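Local coordinates for protein 15-O-acetyltransferase (Fusarium sporotrichioides, PDB 3FOT) that transfers an acetyl group to the 15-hydroxyl of trichothecene intermediates, a step in the biosynthesis of fungal mycotoxins such as T-2 toxin, at residues 195-198 with 199-202; 282-286 with 287-291; 309-312 with 313-317. All coordinates share one frame; numbering follows the deposited sequence.

Contact 1: 195-198 with 199-202; sequences RKFV and GDLF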
loop_
_atom_site.group_PDB
_atom_site.type_symbol
_atom_site.label_atom_id
_atom_site.label_comp_id
_atom_site.label_asym_id
_atom_site.label_seq_id
_atom_site.Cartn_x
_atom_site.Cartn_y
_atom_site.Cartn_z
ATOM N N ARG A 195 1.059 0.172 -7.025
ATOM C CA ARG A 195 -0.097 0.259 -7.942
ATOM C C ARG A 195 0.250 0.905 -9.283
ATOM O O ARG A 195 -0.256 0.469 -10.325
ATOM C CB ARG A 195 -1.260 0.991 -7.284
ATOM C CG ARG A 195 -1.855 0.128 -6.185
ATOM C CD ARG A 195 -2.952 0.855 -5.461
ATOM N NE ARG A 195 -2.421 1.856 -4.549
ATOM C CZ ARG A 195 -3.142 2.844 -4.037
ATOM N NH1 ARG A 195 -4.422 2.979 -4.385
ATOM N NH2 ARG A 195 -2.568 3.729 -3.220
ATOM N N LYS A 196 1.091 1.940 -9.270
ATOM C CA LYS A 196 1.544 2.552 -10.528
ATOM C C LYS A 196 2.223 1.470 -11.386
ATOM O O LYS A 196 2.026 1.388 -12.585
ATOM C CB LYS A 196 2.532 3.696 -10.275
ATOM C CG LYS A 196 1.832 4.996 -9.795
ATOM C CD LYS A 196 2.820 6.072 -9.304
ATOM C CE LYS A 196 3.699 6.637 -10.429
ATOM N NZ LYS A 196 2.947 7.427 -11.471
ATOM N N PHE A 197 3.015 0.628 -10.746
ATOM C CA PHE A 197 3.733 -0.404 -11.486
ATOM C C PHE A 197 2.777 -1.470 -12.065
ATOM O O PHE A 197 2.965 -1.922 -13.198
ATOM C CB PHE A 197 4.809 -1.044 -10.596
ATOM C CG PHE A 197 5.737 -1.939 -11.359
ATOM C CD1 PHE A 197 6.838 -1.413 -12.040
ATOM C CD2 PHE A 197 5.497 -3.313 -11.404
ATOM C CE1 PHE A 197 7.701 -2.254 -12.775
ATOM C CE2 PHE A 197 6.352 -4.160 -12.087
ATOM C CZ PHE A 197 7.464 -3.636 -12.777
ATOM N N VAL A 198 1.743 -1.839 -11.317
ATOM C CA VAL A 198 0.681 -2.732 -11.845
ATOM C C VAL A 198 0.069 -2.069 -13.109
ATOM O O VAL A 198 -0.098 -2.715 -14.150
ATOM C CB VAL A 198 -0.392 -2.998 -10.784
ATOM C CG1 VAL A 198 -1.611 -3.705 -11.383
ATOM C CG2 VAL A 198 0.214 -3.854 -9.640
ATOM N N GLY A 199 -0.234 -0.778 -13.003
ATOM C CA GLY A 199 -0.782 -0.020 -14.150
ATOM C C GLY A 199 0.135 -0.092 -15.360
ATOM O O GLY A 199 -0.321 -0.264 -16.522
ATOM N N ASP A 200 1.426 0.073 -15.103
ATOM C CA ASP A 200 2.449 0.003 -16.165
ATOM C C ASP A 200 2.444 -1.357 -16.847
ATOM O O ASP A 200 2.500 -1.441 -18.061
ATOM C CB ASP A 200 3.847 0.279 -15.586
ATOM C CG ASP A 200 4.007 1.721 -15.094
ATOM O OD1 ASP A 200 3.290 2.621 -15.578
ATOM O OD2 ASP A 200 4.836 1.949 -14.201
ATOM N N LEU A 201 2.410 -2.438 -16.052
ATOM C CA LEU A 201 2.322 -3.791 -16.615
ATOM C C LEU A 201 1.080 -3.960 -17.482
ATOM O O LEU A 201 1.150 -4.569 -18.551
ATOM C CB LEU A 201 2.321 -4.851 -15.496
ATOM C CG LEU A 201 3.655 -5.011 -14.750
ATOM C CD1 LEU A 201 3.454 -5.974 -13.571
ATOM C CD2 LEU A 201 4.760 -5.535 -15.718
ATOM N N PHE A 202 -0.057 -3.435 -17.030
ATOM C CA PHE A 202 -1.304 -3.549 -17.819
ATOM C C PHE A 202 -1.222 -2.768 -19.130
ATOM O O PHE A 202 -1.767 -3.215 -20.157
ATOM C CB PHE A 202 -2.547 -3.138 -16.999
ATOM C CG PHE A 202 -2.939 -4.129 -15.928
ATOM C CD1 PHE A 202 -2.264 -5.359 -15.766
ATOM C CD2 PHE A 202 -4.025 -3.853 -15.093
ATOM C CE1 PHE A 202 -2.665 -6.285 -14.772
ATOM C CE2 PHE A 202 -4.416 -4.775 -14.094
ATOM C CZ PHE A 202 -3.745 -5.987 -13.952
#

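Contact 2: 282-286 with 287-291; sequences HKLSA and DESID. Unlike the reference sequence in segment 287-291: D291 (reference Ala).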
loop_
_atom_site.group_PDB
_atom_site.type_symbol
_atom_site.label_atom_id
_atom_site.label_comp_id
_atom_site.label_asym_id
_atom_site.label_seq_id
_atom_site.Cartn_x
_atom_site.Cartn_y
_atom_site.Cartn_z
ATOM N N HIS A 282 -15.317 -5.030 2.921
ATOM C CA HIS A 282 -16.693 -4.619 2.640
ATOM C C HIS A 282 -16.642 -3.688 1.452
ATOM O O HIS A 282 -16.082 -2.610 1.536
ATOM C CB HIS A 282 -17.342 -3.897 3.817
ATOM C CG HIS A 282 -18.786 -3.597 3.589
ATOM N ND1 HIS A 282 -19.210 -2.539 2.818
ATOM C CD2 HIS A 282 -19.905 -4.257 3.974
ATOM C CE1 HIS A 282 -20.531 -2.549 2.744
ATOM N NE2 HIS A 282 -20.978 -3.573 3.447
ATOM N N LYS A 283 -17.212 -4.141 0.343
ATOM C CA LYS A 283 -17.319 -3.331 -0.845
ATOM C C LYS A 283 -18.648 -2.589 -0.813
ATOM O O LYS A 283 -19.716 -3.212 -0.831
ATOM C CB LYS A 283 -17.249 -4.228 -2.080
ATOM C CG LYS A 283 -15.884 -4.801 -2.352
ATOM N N LEU A 284 -18.579 -1.267 -0.735
ATOM C CA LEU A 284 -19.780 -0.434 -0.832
ATOM C C LEU A 284 -20.185 -0.399 -2.300
ATOM O O LEU A 284 -19.317 -0.381 -3.175
ATOM C CB LEU A 284 -19.487 0.984 -0.358
ATOM C CG LEU A 284 -19.207 1.239 1.119
ATOM C CD1 LEU A 284 -18.730 2.675 1.307
ATOM C CD2 LEU A 284 -20.465 0.983 1.937
ATOM N N SER A 285 -21.484 -0.375 -2.589
ATOM C CA SER A 285 -21.900 -0.327 -3.997
ATOM C C SER A 285 -21.453 1.007 -4.576
ATOM O O SER A 285 -21.206 1.944 -3.838
ATOM C CB SER A 285 -23.411 -0.487 -4.138
ATOM O OG SER A 285 -24.063 0.605 -3.523
ATOM N N ALA A 286 -21.356 1.118 -5.896
ATOM C CA ALA A 286 -21.119 2.443 -6.484
ATOM C C ALA A 286 -22.203 3.456 -6.066
ATOM O O ALA A 286 -21.907 4.623 -5.815
ATOM C CB ALA A 286 -21.042 2.355 -8.022
ATOM N N ASP A 287 -23.455 3.002 -5.981
ATOM C CA ASP A 287 -24.558 3.923 -5.655
ATOM C C ASP A 287 -24.375 4.497 -4.237
ATOM O O ASP A 287 -24.516 5.717 -3.997
ATOM C CB ASP A 287 -25.919 3.227 -5.790
ATOM C CG ASP A 287 -26.331 3.017 -7.248
ATOM O OD1 ASP A 287 -25.855 3.754 -8.137
ATOM O OD2 ASP A 287 -27.140 2.115 -7.481
ATOM N N GLU A 288 -24.023 3.616 -3.311
ATOM C CA GLU A 288 -23.779 4.026 -1.926
ATOM C C GLU A 288 -22.590 4.944 -1.846
ATOM O O GLU A 288 -22.601 5.933 -1.109
ATOM C CB GLU A 288 -23.499 2.801 -1.069
ATOM C CG GLU A 288 -24.726 2.019 -0.742
ATOM C CD GLU A 288 -24.434 0.638 -0.230
ATOM O OE1 GLU A 288 -23.254 0.189 -0.238
ATOM O OE2 GLU A 288 -25.415 -0.011 0.193
ATOM N N SER A 289 -21.530 4.593 -2.576
ATOM C CA SER A 289 -20.315 5.402 -2.550
ATOM C C SER A 289 -20.530 6.791 -3.110
ATOM O O SER A 289 -20.026 7.782 -2.570
ATOM C CB SER A 289 -19.171 4.671 -3.267
ATOM O OG SER A 289 -18.963 3.362 -2.722
ATOM N N ILE A 290 -21.296 6.884 -4.195
ATOM C CA ILE A 290 -21.558 8.161 -4.808
ATOM C C ILE A 290 -22.388 9.042 -3.858
ATOM O O ILE A 290 -22.133 10.247 -3.722
ATOM C CB ILE A 290 -22.276 7.940 -6.179
ATOM C CG1 ILE A 290 -21.238 7.450 -7.202
ATOM C CG2 ILE A 290 -22.968 9.219 -6.646
ATOM C CD1 ILE A 290 -21.863 6.899 -8.475
ATOM N N ASP A 291 -23.343 8.413 -3.174
ATOM C CA ASP A 291 -24.211 9.121 -2.226
ATOM C C ASP A 291 -23.379 9.616 -1.034
ATOM O O ASP A 291 -23.584 10.733 -0.550
ATOM C CB ASP A 291 -25.364 8.228 -1.709
ATOM C CG ASP A 291 -26.542 8.123 -2.679
ATOM O OD1 ASP A 291 -27.383 7.213 -2.506
ATOM O OD2 ASP A 291 -26.611 8.934 -3.608
#

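Contact 3: 309-312 with 313-317; sequences LTQA and AIVLA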
loop_
_atom_site.group_PDB
_atom_site.type_symbol
_atom_site.label_atom_id
_atom_site.label_comp_id
_atom_site.label_asym_id
_atom_site.label_seq_id
_atom_site.Cartn_x
_atom_site.Cartn_y
_atom_site.Cartn_z
ATOM N N LEU A 309 -14.310 11.209 6.389
ATOM C CA LEU A 309 -15.532 10.602 6.920
ATOM C C LEU A 309 -15.261 9.197 7.437
ATOM O O LEU A 309 -15.791 8.797 8.471
ATOM C CB LEU A 309 -16.625 10.563 5.854
ATOM C CG LEU A 309 -17.921 9.968 6.434
ATOM C CD1 LEU A 309 -18.530 10.927 7.482
ATOM C CD2 LEU A 309 -18.940 9.632 5.353
ATOM N N THR A 310 -14.452 8.438 6.697
ATOM C CA THR A 310 -14.105 7.097 7.149
ATOM C C THR A 310 -13.363 7.148 8.492
ATOM O O THR A 310 -13.642 6.371 9.398
ATOM C CB THR A 310 -13.292 6.311 6.088
ATOM O OG1 THR A 310 -14.036 6.297 4.866
ATOM C CG2 THR A 310 -13.068 4.884 6.525
ATOM N N GLN A 311 -12.397 8.044 8.599
ATOM C CA GLN A 311 -11.672 8.187 9.859
ATOM C C GLN A 311 -12.619 8.570 11.020
ATOM O O GLN A 311 -12.458 8.089 12.154
ATOM C CB GLN A 311 -10.522 9.195 9.693
ATOM C CG GLN A 311 -9.765 9.505 10.990
ATOM C CD GLN A 311 -8.936 8.347 11.509
ATOM O OE1 GLN A 311 -7.712 8.305 11.280
ATOM N NE2 GLN A 311 -9.580 7.414 12.229
ATOM N N ALA A 312 -13.586 9.444 10.731
ATOM C CA ALA A 312 -14.619 9.813 11.690
ATOM C C ALA A 312 -15.435 8.581 12.146
ATOM O O ALA A 312 -15.672 8.374 13.349
ATOM C CB ALA A 312 -15.530 10.871 11.066
ATOM N N ALA A 313 -15.853 7.766 11.178
ATOM C CA ALA A 313 -16.687 6.604 11.442
ATOM C C ALA A 313 -15.919 5.543 12.256
ATOM O O ALA A 313 -16.483 4.872 13.147
ATOM C CB ALA A 313 -17.199 6.032 10.112
ATOM N N ILE A 314 -14.624 5.433 11.965
ATOM C CA ILE A 314 -13.723 4.571 12.734
ATOM C C ILE A 314 -13.749 4.931 14.219
ATOM O O ILE A 314 -13.864 4.055 15.090
ATOM C CB ILE A 314 -12.291 4.618 12.143
ATOM C CG1 ILE A 314 -12.302 3.809 10.832
ATOM C CG2 ILE A 314 -11.240 4.107 13.145
ATOM C CD1 ILE A 314 -11.058 4.032 9.934
ATOM N N VAL A 315 -13.641 6.232 14.481
ATOM C CA VAL A 315 -13.657 6.768 15.852
ATOM C C VAL A 315 -15.009 6.570 16.521
ATOM O O VAL A 315 -15.074 6.040 17.640
ATOM C CB VAL A 315 -13.152 8.222 15.876
ATOM C CG1 VAL A 315 -13.364 8.864 17.248
ATOM C CG2 VAL A 315 -11.656 8.207 15.559
ATOM N N LEU A 316 -16.096 6.901 15.821
ATOM C CA LEU A 316 -17.440 6.667 16.397
ATOM C C LEU A 316 -17.692 5.186 16.673
ATOM O O LEU A 316 -18.281 4.829 17.707
ATOM C CB LEU A 316 -18.560 7.240 15.502
ATOM C CG LEU A 316 -19.007 8.693 15.824
ATOM C CD1 LEU A 316 -17.864 9.682 15.798
ATOM C CD2 LEU A 316 -20.097 9.159 14.862
ATOM N N ALA A 317 -17.234 4.316 15.767
ATOM C CA ALA A 317 -17.388 2.863 15.958
ATOM C C ALA A 317 -16.559 2.400 17.170
ATOM O O ALA A 317 -16.981 1.540 17.940
ATOM C CB ALA A 317 -16.962 2.095 14.682
#

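Contact 1: 195-198 with 199-202
V198 and F202 pack one turn apart on helix 191-205, which starts directly after an HLFWD sequence matching the HxxxD signature of BAHD-type acyltransferases. The two side chains run side by side, pointing the same way. CG1 of V198 sits over one face of the F202 ring in a CH-pi contact, 4.2 Å from the ring centroid and displaced toward the rim. V198 turns this methyl away from its own backbone N (chi1 170°), beside the carbonyl carbon and on the side of the following turn. A second pair repeats the spacing: CE2 of F197 meets CD1 of L201 at 3.7 Å, the ring and the leucine branch crossing obliquely. Between these pairs the backbone bonds are regular, with L201 N 3.0 Å from F197 O and F202 N 3.0 Å from V198 O.

D200 departs from this apolar pattern. D200 N donates to K196 O at 2.9 Å, and this helical bond brings D200 CG to 3.2 Å from the same oxygen; the carboxylate oxygens, also acceptors, make no bond to it. They are satisfied elsewhere: OD2 is hydrogen-bonded to Y354 OH, and OD1 forms a salt bridge with R203. V198 and L201 rest on F182 of strand 177-184, F202 reaches strand 53-61 at T57, and helix 71-88 packs against the same helix, with A85 touching both F197 and L201 and F78 touching F202.

Contact 2: 282-286 with 287-291
E288 folds back over S285, and its side chain illustrates how a helix start can be closed by its own third residue. CB, CG and CD each pass close to the serine hydroxyl, CG nearest at 3.2 Å from S285 OG. Beyond CG the chain is extended (chi2 164°), which delivers the carboxylate to the backbone ahead of the helix. There OE1 accepts from S285 N at 3.0 Å with an N-H...O angle of 160°, the N-H arriving from above the carboxylate plane, while OE2 stays farther off, 4.0 Å from S285 OG. The same OE1 also lies 3.6 Å from CD2 of L284, whose side chain crosses that of E288 at about a right angle.

The return half of the exchange completes a capping box: S285, the N-cap of helix 286-299, accepts from E288 N through its OG at 3.0 Å. Its hydroxyl stands between its own backbone N and carbonyl carbon (chi1 64°), facing the first turn. The carbonyl of S285 is gripped twice by one residue, since S289 N and S289 OG reach S285 O from opposite faces of its plane, the hydroxyl at 2.9 Å. S289 OG is also hydrogen-bonded to S487 N of strand 486-494, so the buried hydroxyl joins the helix start to the sheet. Next to it lies CB of L284, 3.4 Å from S289 OG, while the leucine side chain continues onto V511 of helix 500-516.

Contact 3: 309-312 with 313-317
The carboxamide of Q311 is the one flat side-chain group here, and its NE2 end touches I314 CG2 at 3.8 Å and V315 CG2 at 4.0 Å. These methyls lie on opposite sides of the amide plane, that of I314 closer to the plane and that of V315 well off it. The setting is the middle of helix 306-321, a buried helix of the CoA-dependent acyltransferase fold, and the contacts are those of side chains three and four positions apart. Q311 starts out directed away from the following turn. It comes back because CG is anti to the backbone N (chi1 175°) and the chain then turns about the CB-CG bond (chi2 69°), bringing NE2 up against the CG2 methyls of I314 and V315. The amide thus brings a polar group against hydrocarbon, while F436 and I393 touch the same side chain from strand 435-441 and helix 379-401.

T310 and I314 meet through methyl groups: CG2 of T310 and CD1 of I314 approach to 4.0 Å, the two side chains at a slant. The threonine hydroxyl turns back instead to I306 O, one turn earlier, where OG1 is hydrogen-bonded. A312 presents only a methyl group, which packs against A389 and C390 of helix 379-401, and A313 meets M514 of helix 500-516 in the same manner. I314 also lies along the backbone of the preceding turn, its CG1 3.2 Å from T310 O, the same oxygen that accepts from I314 N at 2.9 Å.

From the N terminus the three contacts come in series; each is local to one continuous run of chain, so none closes a long loop, and none nests in or crosses another. Contact 1 belongs to helix 191-205, packed on the six-stranded sheet. Contact 2 marks the passage from strand 277-283 into helix 286-299, and contact 3 lies on the next helix, 306-321. Contacts 2 and 3, with centres about 17 Å apart, share helix 500-516 as a neighbour and adjoin strands 486-494 and 435-441 of one four-stranded sheet. Contact 1 is across the chain's centre from contact 3, yet R195 NH1 is hydrogen-bonded to D439 O of strand 435-441, which F436 also joins to contact 3.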